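Local coordinates for protein SPD1 nuclease (Streptococcus pyogenes, PDB 2XGR) that is a prophage-encoded extracellular DNase, probably a metal-dependent endonuclease of the His-Me finger class that hydrolyses DNA with little sequence specificity, at residues 192-197 with 232-237; 142-147 with 158-163. One frame throughout, in Å; residues are numbered along the deposited sequence.

Contact 1 of 2, residues 192-197 with 232-237; sequences VVPRQI and LENSAP
The side-chain amide of N234 lies between two aliphatic groups, with V193 CG1 off one face and L144 CD2 of helix 142-146 off the other. V193 CG1 comes within 3.4 Å of N234 ND2, the two side chains crossing at about a right angle, while P194 CD approaches ND2 near the amide plane. From that edge N234 ND2 donates to P194 O at 2.9 Å (N-H...O 149°), in the plane of the carbonyl. The buried amide is further satisfied by A139 O, which also accepts from ND2, and by T141 N, which donates to OD1. The other flat pair is the Q196 amide and the E233 carboxylate, side by side with planes 62° apart; Q196 NE2 meets the syn side of E233 OE2 at 2.9 Å. These groups sit where strands 196-204 and 228-233 of the curled antiparallel sheet begin to part. Q196 and E233 form a non-hydrogen-bonded pair, and I197 and L232 the adjoining hydrogen-bonded one, with I197 N to L232 O 2.8 Å and L232 N to I197 O 2.9 Å. Beyond the strand ends, N234 N donates to R195 O at 2.8 Å from above the carbonyl plane. A water also donates to R195 O and to E233 OE1; the bend at chi2 (-66°) turns E233 CD back toward Q196 CG, 4.0 Å away.

Contact 2 of 2, residues 142-147 with 158-163; sequences AWLNTG and EGMLYY
L144 and N145 belong to the short helix 142-146, which follows the hairpin of strands 119-121 and 137-139 in a topology consistent with the beta-beta-alpha finger of His-Me endonucleases, and their carbonyls receive the start of helix 160-173. M160 N donates to L144 O at 2.7 Å, nearly along the C=O axis, and L161 N makes a weak, longer bond of 3.4 Å to N145 O. Amides at the first turn of one helix thus find acceptors at the end of another, an arrangement in which the two helix dipoles probably attract. G159 CA adds a CH...O contact to L144 O at 3.3 Å. At G159, where a CB would run into G147 N, CA comes within 4.1 Å of G147 CA. The reason for glycine at 147 is local: with positive phi, a CB would press on T146 O. On the outer side, W143 CG is anti to the backbone N (chi1 -174°), and the indole edge beyond it meets E158, W143 NE1 donating to E158 OE1 at 2.9 Å. The oxygen lies close to the ring plane and uses its anti lone pair, although the N-H...O angle is 147° and ring and carboxylate planes are turned 71° apart. E158 OE2 meets a PEG molecule, probably from the crystallisation liquor. G147 O lies over one face of the indole, offset toward the rim, and accepts from N156 ND2. In one of two M160 conformers, L144 CD1 lies 3.9 Å from M160 CG, both side chains packing on I197 and L232; T146 CB rests 4.1 Å from L161 CD2.

In the fold
From the N terminus the chain reaches contact 2 first: it closes a ten-residue loop without regular secondary structure between helices 142-146 and 160-173. The long helix then leads into strand 178-186, and contact 1 closes a second, wider excursion of 34 residues, rich in strand, by bringing the end of strand 228-233 back to the start of strand 196-204. The two are in series, neither nested nor crossing, yet their centres are 11 Å apart and they touch. L232 CB packs on L144 CD1 at 3.5 Å and P237 CD on W143 CD2 at 3.4 Å, so the ends of these two strands and the loop after 228-233 adjoin helix 142-146.

Contact 1 of 2, residues 192-197 with 232-237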
loop_
_atom_site.group_PDB
_atom_site.type_symbol
_atom_site.label_atom_id
_atom_site.label_comp_id
_atom_site.label_asym_id
_atom_site.label_seq_id
_atom_site.Cartn_x
_atom_site.Cartn_y
_atom_site.Cartn_z
ATOM N N VAL A 192 7.963 -16.135 -7.984
ATOM C CA VAL A 192 6.547 -15.801 -7.948
ATOM C C VAL A 192 6.253 -14.971 -6.682
ATOM O O VAL A 192 5.179 -14.384 -6.606
ATOM C CB VAL A 192 5.611 -17.039 -8.035
ATOM C CG1 VAL A 192 5.857 -17.806 -9.345
ATOM C CG2 VAL A 192 5.807 -17.927 -6.847
ATOM N N VAL A 193 7.168 -14.961 -5.708
ATOM C CA VAL A 193 7.011 -14.192 -4.466
ATOM C C VAL A 193 7.827 -12.940 -4.678
ATOM O O VAL A 193 9.058 -12.993 -4.901
ATOM C CB VAL A 193 7.635 -14.995 -3.243
ATOM C CG1 VAL A 193 7.458 -14.214 -1.876
ATOM C CG2 VAL A 193 7.049 -16.341 -3.153
ATOM N N PRO A 194 7.199 -11.737 -4.547
ATOM C CA PRO A 194 8.076 -10.546 -4.630
ATOM C C PRO A 194 9.047 -10.440 -3.481
ATOM O O PRO A 194 8.695 -10.715 -2.370
ATOM C CB PRO A 194 7.081 -9.329 -4.585
ATOM C CG PRO A 194 5.843 -9.896 -3.853
ATOM C CD PRO A 194 5.833 -11.440 -4.085
ATOM N N ARG A 195 10.281 -9.994 -3.718
ATOM C CA ARG A 195 11.244 -9.781 -2.652
ATOM C C ARG A 195 10.896 -8.569 -1.813
ATOM O O ARG A 195 11.292 -8.476 -0.652
ATOM C CB ARG A 195 12.607 -9.517 -3.293
ATOM C CG ARG A 195 13.111 -10.770 -4.031
ATOM C CD ARG A 195 13.985 -11.552 -3.176
ATOM N NE ARG A 195 14.451 -12.777 -3.891
ATOM C CZ ARG A 195 15.427 -13.554 -3.434
ATOM N NH1 ARG A 195 16.023 -13.188 -2.301
ATOM N NH2 ARG A 195 15.769 -14.707 -4.073
ATOM N N GLN A 196 10.249 -7.603 -2.473
ATOM C CA GLN A 196 9.962 -6.317 -1.860
ATOM C C GLN A 196 8.594 -5.838 -2.325
ATOM O O GLN A 196 8.087 -6.236 -3.376
ATOM C CB GLN A 196 10.983 -5.218 -2.250
ATOM C CG GLN A 196 12.388 -5.547 -1.799
ATOM C CD GLN A 196 13.384 -4.603 -2.383
ATOM O OE1 GLN A 196 13.241 -4.150 -3.531
ATOM N NE2 GLN A 196 14.388 -4.260 -1.595
ATOM N N ILE A 197 7.979 -4.951 -1.520
ATOM C CA ILE A 197 6.777 -4.242 -1.995
ATOM C C ILE A 197 7.011 -2.753 -1.826
ATOM O O ILE A 197 7.513 -2.309 -0.779
ATOM C CB ILE A 197 5.528 -4.626 -1.047
ATOM C CG1 ILE A 197 5.331 -6.150 -1.028
ATOM C CG2 ILE A 197 4.238 -3.852 -1.478
ATOM C CD1 ILE A 197 4.769 -6.788 -2.315
ATOM N N LEU A 232 9.342 -2.032 1.442
ATOM C CA LEU A 232 9.349 -3.028 2.507
ATOM C C LEU A 232 9.810 -4.360 2.002
ATOM O O LEU A 232 9.497 -4.752 0.865
ATOM C CB LEU A 232 7.922 -3.191 3.098
ATOM C CG LEU A 232 7.346 -1.919 3.699
ATOM C CD1 LEU A 232 5.898 -2.183 4.289
ATOM C CD2 LEU A 232 8.244 -1.446 4.820
ATOM N N GLU A 233 10.544 -5.074 2.855
ATOM C CA GLU A 233 11.015 -6.409 2.484
ATOM C C GLU A 233 9.947 -7.450 2.713
ATOM O O GLU A 233 9.272 -7.456 3.769
ATOM C CB GLU A 233 12.304 -6.779 3.330
ATOM C CG GLU A 233 13.476 -5.847 3.164
ATOM C CD GLU A 233 14.101 -5.847 1.758
ATOM O OE1 GLU A 233 14.172 -6.916 1.099
ATOM O OE2 GLU A 233 14.467 -4.732 1.296
ATOM N N ASN A 234 9.818 -8.386 1.776
ATOM C CA ASN A 234 8.889 -9.491 1.912
ATOM C C ASN A 234 9.696 -10.669 2.499
ATOM O O ASN A 234 10.205 -11.527 1.752
ATOM C CB ASN A 234 8.265 -9.858 0.579
ATOM C CG ASN A 234 7.098 -10.831 0.700
ATOM O OD1 ASN A 234 6.596 -11.101 1.816
ATOM N ND2 ASN A 234 6.598 -11.288 -0.442
ATOM N N SER A 235 9.834 -10.650 3.826
ATOM C CA SER A 235 10.564 -11.652 4.607
ATOM C C SER A 235 9.990 -11.664 6.025
ATOM O O SER A 235 9.095 -10.854 6.350
ATOM C CB SER A 235 12.076 -11.285 4.632
ATOM O OG SER A 235 12.263 -10.023 5.238
ATOM N N ALA A 236 10.546 -12.500 6.894
ATOM C CA ALA A 236 10.114 -12.485 8.298
ATOM C C ALA A 236 11.242 -13.018 9.156
ATOM O O ALA A 236 11.991 -13.888 8.688
ATOM C CB ALA A 236 8.897 -13.362 8.493
ATOM N N PRO A 237 11.322 -12.548 10.407
ATOM C CA PRO A 237 12.447 -12.856 11.288
ATOM C C PRO A 237 12.777 -14.341 11.384
ATOM O O PRO A 237 13.964 -14.698 11.430
ATOM C CB PRO A 237 11.957 -12.347 12.628
ATOM C CG PRO A 237 11.147 -11.153 12.244
ATOM C CD PRO A 237 10.411 -11.573 11.029
HETATM O O HOH W 1 13.348 -9.695 0.653
#

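Contact 2 of 2, residues 142-147 with 158-163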
loop_
_atom_site.group_PDB
_atom_site.type_symbol
_atom_site.label_atom_id
_atom_site.label_comp_id
_atom_site.label_asym_id
_atom_site.label_seq_id
_atom_site.Cartn_x
_atom_site.Cartn_y
_atom_site.Cartn_z
ATOM N N ALA A 142 3.368 -13.030 6.882
ATOM C CA ALA A 142 2.481 -12.387 7.896
ATOM C C ALA A 142 3.157 -11.171 8.495
ATOM O O ALA A 142 2.508 -10.139 8.671
ATOM C CB ALA A 142 2.174 -13.469 9.034
ATOM N N TRP A 143 4.487 -11.234 8.677
ATOM C CA TRP A 143 5.287 -10.116 9.124
ATOM C C TRP A 143 5.081 -8.894 8.207
ATOM O O TRP A 143 4.779 -7.787 8.701
ATOM C CB TRP A 143 6.810 -10.527 9.196
ATOM C CG TRP A 143 7.706 -9.511 9.781
ATOM C CD1 TRP A 143 8.561 -8.689 9.102
ATOM C CD2 TRP A 143 7.926 -9.257 11.163
ATOM N NE1 TRP A 143 9.246 -7.884 9.976
ATOM C CE2 TRP A 143 8.897 -8.229 11.251
ATOM C CE3 TRP A 143 7.427 -9.827 12.343
ATOM C CZ2 TRP A 143 9.364 -7.747 12.470
ATOM C CZ3 TRP A 143 7.910 -9.349 13.552
ATOM C CH2 TRP A 143 8.826 -8.300 13.602
ATOM N N LEU A 144 5.211 -9.091 6.897
ATOM C CA LEU A 144 5.041 -7.952 5.956
ATOM C C LEU A 144 3.576 -7.480 5.973
ATOM O O LEU A 144 3.278 -6.289 5.904
ATOM C CB LEU A 144 5.421 -8.373 4.540
ATOM C CG LEU A 144 5.170 -7.266 3.501
ATOM C CD1 LEU A 144 5.806 -5.934 3.856
ATOM C CD2 LEU A 144 5.704 -7.785 2.154
ATOM N N ASN A 145 2.661 -8.432 6.039
ATOM C CA ASN A 145 1.254 -8.085 5.889
ATOM C C ASN A 145 0.727 -7.256 7.103
ATOM O O ASN A 145 0.276 -6.109 6.967
ATOM C CB ASN A 145 0.436 -9.357 5.675
ATOM C CG ASN A 145 -1.092 -9.083 5.558
ATOM O OD1 ASN A 145 -1.534 -8.326 4.712
ATOM N ND2 ASN A 145 -1.888 -9.809 6.361
ATOM N N THR A 146 0.789 -7.836 8.287
ATOM C CA THR A 146 0.280 -7.092 9.466
ATOM C C THR A 146 1.349 -6.874 10.538
ATOM O O THR A 146 1.005 -6.358 11.636
ATOM C CB THR A 146 -0.900 -7.868 10.156
ATOM O OG1 THR A 146 -0.476 -9.225 10.367
ATOM C CG2 THR A 146 -2.180 -7.869 9.359
ATOM N N GLY A 147 2.636 -7.115 10.249
ATOM C CA GLY A 147 3.649 -6.697 11.199
ATOM C C GLY A 147 3.907 -7.610 12.415
ATOM O O GLY A 147 4.530 -7.193 13.391
ATOM N N GLU A 158 7.915 -2.321 9.707
ATOM C CA GLU A 158 8.235 -3.319 8.693
ATOM C C GLU A 158 7.003 -3.941 8.042
ATOM O O GLU A 158 7.123 -4.787 7.160
ATOM C CB GLU A 158 9.158 -4.418 9.291
ATOM C CG GLU A 158 10.531 -3.781 9.634
ATOM C CD GLU A 158 11.577 -4.743 10.123
ATOM O OE1 GLU A 158 11.296 -5.931 10.318
ATOM O OE2 GLU A 158 12.716 -4.300 10.315
ATOM N N GLY A 159 5.822 -3.656 8.596
ATOM C CA GLY A 159 4.616 -4.219 8.025
ATOM C C GLY A 159 3.752 -3.181 7.301
ATOM O O GLY A 159 3.797 -2.006 7.618
ATOM N N MET A 160 2.944 -3.638 6.350
ATOM C CA MET A 160 2.084 -2.737 5.545
ATOM C C MET A 160 1.051 -2.052 6.425
ATOM O O MET A 160 0.687 -0.905 6.197
ATOM C CB MET A 160 1.311 -3.560 4.516
ATOM C CG MET A 160 2.189 -4.599 3.833
ATOM S SD MET A 160 1.971 -4.529 2.079
ATOM C CE MET A 160 3.064 -3.167 1.992
ATOM N N LEU A 161 0.552 -2.792 7.407
ATOM C CA LEU A 161 -0.558 -2.257 8.237
ATOM C C LEU A 161 -0.203 -0.931 8.924
ATOM O O LEU A 161 -1.038 -0.027 9.013
ATOM C CB LEU A 161 -0.936 -3.345 9.310
ATOM C CG LEU A 161 -2.076 -2.999 10.268
ATOM C CD1 LEU A 161 -3.402 -2.876 9.501
ATOM C CD2 LEU A 161 -2.124 -4.096 11.356
ATOM N N TYR A 162 1.056 -0.780 9.359
ATOM C CA TYR A 162 1.533 0.451 9.987
ATOM C C TYR A 162 1.202 1.616 9.067
ATOM O O TYR A 162 0.665 2.669 9.502
ATOM C CB TYR A 162 3.110 0.344 10.117
ATOM C CG TYR A 162 3.755 1.640 10.563
ATOM C CD1 TYR A 162 4.085 1.848 11.917
ATOM C CD2 TYR A 162 3.973 2.695 9.664
ATOM C CE1 TYR A 162 4.678 3.003 12.342
ATOM C CE2 TYR A 162 4.523 3.894 10.108
ATOM C CZ TYR A 162 4.871 4.018 11.469
ATOM O OH TYR A 162 5.378 5.221 11.932
ATOM N N TYR A 163 1.492 1.448 7.786
ATOM C CA TYR A 163 1.366 2.599 6.851
ATOM C C TYR A 163 -0.120 2.806 6.489
ATOM O O TYR A 163 -0.626 3.942 6.469
ATOM C CB TYR A 163 2.156 2.317 5.536
ATOM C CG TYR A 163 3.626 2.210 5.887
ATOM C CD1 TYR A 163 4.441 3.352 5.978
ATOM C CD2 TYR A 163 4.125 0.983 6.259
ATOM C CE1 TYR A 163 5.764 3.249 6.454
ATOM C CE2 TYR A 163 5.490 0.843 6.720
ATOM C CZ TYR A 163 6.290 2.003 6.801
ATOM O OH TYR A 163 7.564 1.831 7.293
#